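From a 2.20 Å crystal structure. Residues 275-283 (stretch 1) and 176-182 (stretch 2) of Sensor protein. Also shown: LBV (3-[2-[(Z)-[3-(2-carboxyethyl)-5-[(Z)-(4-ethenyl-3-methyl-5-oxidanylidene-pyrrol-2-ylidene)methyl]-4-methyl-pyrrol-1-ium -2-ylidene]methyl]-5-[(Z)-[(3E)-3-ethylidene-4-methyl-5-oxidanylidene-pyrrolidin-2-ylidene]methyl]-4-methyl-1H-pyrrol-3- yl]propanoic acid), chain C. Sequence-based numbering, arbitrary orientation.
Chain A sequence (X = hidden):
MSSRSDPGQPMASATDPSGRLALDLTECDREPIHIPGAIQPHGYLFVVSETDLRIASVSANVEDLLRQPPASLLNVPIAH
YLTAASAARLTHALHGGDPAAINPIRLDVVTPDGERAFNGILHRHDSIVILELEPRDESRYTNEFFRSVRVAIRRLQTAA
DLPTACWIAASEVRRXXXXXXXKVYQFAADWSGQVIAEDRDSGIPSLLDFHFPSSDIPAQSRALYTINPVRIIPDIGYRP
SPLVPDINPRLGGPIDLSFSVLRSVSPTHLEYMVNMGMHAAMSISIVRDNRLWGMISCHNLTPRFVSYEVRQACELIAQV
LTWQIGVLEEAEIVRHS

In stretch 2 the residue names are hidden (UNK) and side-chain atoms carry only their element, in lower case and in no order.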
# COMPACT_ATOMS: atom_id res chain seq x y z
N ASN A 275 -12.58 -15.60 -28.31
CA ASN A 275 -11.69 -15.59 -29.47
C ASN A 275 -10.29 -15.16 -29.12
O ASN A 275 -9.33 -15.60 -29.75
CB ASN A 275 -12.26 -14.70 -30.58
CG ASN A 275 -13.64 -15.16 -31.03
OD1 ASN A 275 -14.02 -16.32 -30.82
ND2 ASN A 275 -14.42 -14.24 -31.61
N MET A 276 -10.16 -14.32 -28.11
CA MET A 276 -8.82 -13.94 -27.61
C MET A 276 -8.11 -15.15 -26.97
O MET A 276 -6.90 -15.18 -26.89
CB MET A 276 -8.99 -12.85 -26.54
CG MET A 276 -7.75 -12.00 -26.26
SD MET A 276 -8.07 -10.24 -26.62
CE MET A 276 -6.57 -9.78 -27.46
N GLY A 277 -8.89 -16.10 -26.43
CA GLY A 277 -8.33 -17.20 -25.63
C GLY A 277 -7.94 -16.83 -24.21
O GLY A 277 -7.08 -17.48 -23.61
N MET A 278 -8.55 -15.80 -23.64
CA MET A 278 -8.26 -15.44 -22.27
C MET A 278 -9.55 -15.43 -21.51
O MET A 278 -10.44 -14.66 -21.89
CB MET A 278 -7.57 -14.07 -22.19
CG MET A 278 -6.18 -14.06 -22.75
SD MET A 278 -4.93 -14.91 -21.75
CE MET A 278 -3.44 -14.52 -22.60
N HIS A 279 -9.67 -16.25 -20.45
CA HIS A 279 -10.96 -16.43 -19.74
C HIS A 279 -11.20 -15.65 -18.44
O HIS A 279 -12.24 -15.81 -17.81
CB HIS A 279 -11.22 -17.92 -19.52
CG HIS A 279 -11.59 -18.65 -20.76
ND1 HIS A 279 -10.76 -18.67 -21.87
CD2 HIS A 279 -12.69 -19.35 -21.10
CE1 HIS A 279 -11.33 -19.38 -22.82
NE2 HIS A 279 -12.49 -19.82 -22.38
N ALA A 280 -10.25 -14.83 -18.04
CA ALA A 280 -10.43 -13.81 -16.97
C ALA A 280 -9.91 -12.52 -17.56
O ALA A 280 -8.91 -12.56 -18.29
CB ALA A 280 -9.60 -14.16 -15.69
N ALA A 281 -10.56 -11.42 -17.25
CA ALA A 281 -10.20 -10.07 -17.70
C ALA A 281 -10.44 -9.08 -16.55
O ALA A 281 -11.43 -9.17 -15.83
CB ALA A 281 -11.06 -9.66 -18.85
N MET A 282 -9.53 -8.12 -16.42
CA MET A 282 -9.72 -7.00 -15.51
C MET A 282 -9.08 -5.76 -16.10
O MET A 282 -7.92 -5.80 -16.58
CB MET A 282 -9.04 -7.26 -14.17
CG MET A 282 -9.09 -6.01 -13.24
SD MET A 282 -8.42 -6.31 -11.60
CE MET A 282 -6.76 -6.71 -11.96
N SER A 283 -9.77 -4.64 -16.01
CA SER A 283 -9.20 -3.40 -16.52
C SER A 283 -9.47 -2.21 -15.62
O SER A 283 -10.40 -2.20 -14.85
CB SER A 283 -9.62 -3.17 -17.99
OG SER A 283 -11.03 -3.21 -18.17
N UNK A 176 0.97 -8.19 -8.30
CA UNK A 176 -0.01 -8.25 -7.22
C UNK A 176 -1.32 -8.88 -7.64
O UNK A 176 -2.12 -9.21 -6.78
c UNK A 176 -0.91 -5.91 -7.61
c UNK A 176 -1.21 -4.50 -7.04
c UNK A 176 1.12 -6.24 -6.11
c UNK A 176 -0.24 -6.85 -6.60
N UNK A 177 -1.54 -9.08 -8.94
CA UNK A 177 -2.74 -9.73 -9.45
C UNK A 177 -2.50 -11.19 -9.79
O UNK A 177 -3.42 -12.00 -9.76
c UNK A 177 -3.75 -7.57 -10.40
c UNK A 177 -3.34 -9.00 -10.71
o UNK A 177 -2.42 -8.98 -11.81
N UNK A 178 -1.27 -11.53 -10.15
CA UNK A 178 -0.96 -12.83 -10.69
C UNK A 178 -1.48 -13.13 -12.09
O UNK A 178 -1.40 -14.26 -12.54
N UNK A 179 -2.01 -12.13 -12.79
CA UNK A 179 -2.61 -12.38 -14.10
C UNK A 179 -1.45 -12.62 -15.09
O UNK A 179 -0.35 -12.08 -14.93
c UNK A 179 -7.70 -11.57 -13.58
c UNK A 179 -5.40 -11.82 -12.94
c UNK A 179 -4.98 -11.37 -14.20
c UNK A 179 -6.74 -11.92 -12.63
c UNK A 179 -7.30 -11.12 -14.83
c UNK A 179 -5.95 -11.03 -15.12
c UNK A 179 -3.51 -11.21 -14.55
N UNK A 180 -1.71 -13.45 -16.09
CA UNK A 180 -0.73 -13.80 -17.13
C UNK A 180 -0.13 -12.65 -17.96
O UNK A 180 1.00 -12.73 -18.40
o UNK A 180 -2.52 -16.94 -17.76
o UNK A 180 -0.70 -16.50 -16.63
c UNK A 180 -1.57 -16.18 -17.46
c UNK A 180 -1.43 -14.80 -18.08
N UNK A 181 -0.89 -11.59 -18.21
CA UNK A 181 -0.50 -10.54 -19.16
C UNK A 181 -1.17 -9.22 -18.82
O UNK A 181 -2.39 -9.14 -18.75
c UNK A 181 -2.77 -11.36 -24.21
n UNK A 181 -2.06 -12.13 -24.99
c UNK A 181 -0.91 -10.93 -20.58
n UNK A 181 -2.21 -10.58 -23.29
n UNK A 181 -4.07 -11.35 -24.34
c UNK A 181 -0.77 -10.48 -23.06
c UNK A 181 -0.42 -9.97 -21.68
N UNK A 182 -0.36 -8.20 -18.57
CA UNK A 182 -0.85 -6.87 -18.29
C UNK A 182 -0.38 -5.95 -19.41
O UNK A 182 0.81 -5.92 -19.73
c UNK A 182 -0.31 -6.35 -16.94
c UNK A 182 -0.50 -7.37 -15.81
c UNK A 182 -0.88 -4.98 -16.58
c UNK A 182 -1.87 -7.92 -15.61
C1A LBV C . -16.08 -5.76 -30.11
C1B LBV C . -17.72 -4.20 -26.29
O1B LBV C . -20.42 -4.55 -20.41
C1C LBV C . -14.04 -3.99 -23.64
O1C LBV C . -11.40 -5.26 -19.34
C1D LBV C . -9.74 -4.88 -25.41
C2A LBV C . -17.21 -5.43 -31.05
C2B LBV C . -18.58 -3.83 -25.25
O2B LBV C . -18.65 -3.46 -19.67
C2C LBV C . -13.10 -3.86 -22.60
O2C LBV C . -12.21 -6.89 -20.60
C2D LBV C . -8.77 -4.59 -26.39
C3A LBV C . -18.16 -4.80 -30.02
C3B LBV C . -17.83 -3.69 -24.09
C3C LBV C . -11.85 -4.01 -23.18
C3D LBV C . -7.58 -5.11 -25.92
C4A LBV C . -17.54 -4.81 -28.74
C4B LBV C . -16.47 -3.94 -24.44
C4C LBV C . -12.03 -4.27 -24.55
C4D LBV C . -7.86 -5.70 -24.68
CAA LBV C . -19.44 -4.25 -30.27
CAB LBV C . -18.38 -3.32 -22.70
CAC LBV C . -13.27 -3.59 -21.09
CAD LBV C . -6.39 -5.05 -26.60
CBA LBV C . -20.18 -4.11 -31.65
CBB LBV C . -18.50 -4.53 -21.79
CBC LBV C . -13.56 -4.92 -20.32
CBD LBV C . -5.20 -5.57 -26.09
CGB LBV C . -19.26 -4.14 -20.51
CGC LBV C . -12.28 -5.77 -20.05
CHB LBV C . -18.21 -4.32 -27.60
CHC LBV C . -15.44 -3.88 -23.45
CHD LBV C . -11.07 -4.49 -25.54
CMA LBV C . -17.78 -6.75 -31.61
CMB LBV C . -20.11 -3.64 -25.35
CMC LBV C . -10.55 -3.90 -22.36
CMD LBV C . -8.93 -3.83 -27.72
N_A LBV C . -16.34 -5.38 -28.84
O_A LBV C . -15.03 -6.31 -30.45
N_B LBV C . -16.49 -4.23 -25.75
N_C LBV C . -13.35 -4.26 -24.76
N_D LBV C . -9.16 -5.56 -24.43
O_D LBV C . -7.07 -6.29 -23.91
O HOH W 1 -4.35 -13.38 -26.42

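Position 176, in the last turn of a helix, carries four side-chain carbons that fork at the first, with one arm two carbons long, and none of them touches stretch 1. That pattern is isoleucine, I176, which takes no part in the contact.

Position 177 has a single carbon bearing one oxygen and one carbon, and this branch carbon lies 3.5 Å from CE of M282. The β-branched outline with one oxygen is that of threonine, T177. Its OG1 accepts a weak hydrogen bond from the backbone N of position 179 at 3.3 Å, across the turn that follows the helix.

Position 178 has no side-chain atoms and is therefore glycine. G178 is the first residue to leave helical geometry, and its positive phi of 70° is one that glycine adopts readily.

At position 179 one carbon leads to a ring of six carbons with no further atom attached. The ring carbon farthest from the backbone lies 3.8 Å from CB of A280, and a neighbouring ring carbon lies 4.3 Å from CB of M282. The absence of a ring oxygen excludes tyrosine and identifies phenylalanine. CB of F179 points toward stretch 1, and its ring packs against the strand. The backbone N of A281 approaches the ring edge, 4.1 Å from CE2.

Position 180 shows two carbons, the second carrying two oxygens, and makes no close contact with stretch 1 although its CB points toward it. The short carboxylate is that of aspartate, D180.

Position 181 has three carbons, a nitrogen, and then a carbon bearing two more nitrogens. CE of M278 sits over one face of this planar end, 3.6 Å from its central carbon, and CG of M276 lies at its edge, 4.2 Å from a terminal nitrogen. The group is a guanidinium and the residue arginine. Although CB of R181 points sideways, the long side chain brings its end close to stretch 1. Water 1 accepts a hydrogen bond from NH1 of R181 (2.9 Å) and donates one to O of M276 (3.2 Å), linking the two stretches.

Position 182 again has four carbons forked at the first with one two-carbon arm, out of contact with stretch 1, so it is isoleucine, I182.

The contact thus rests on side-chain packing, with no direct hydrogen bond between the stretches. A280 and M282 point toward stretch 2 and meet F179, while the intervening A281 turns its CB away, to 3.5 Å from O2C of LBV. M282 also packs on T177, M278 and M276 pack on the R181 guanidinium, at its face and edge respectively, and water 1 bridges R181 NH1 and M276 O.

Stretch 2, residues 176-182: ITGFDRI
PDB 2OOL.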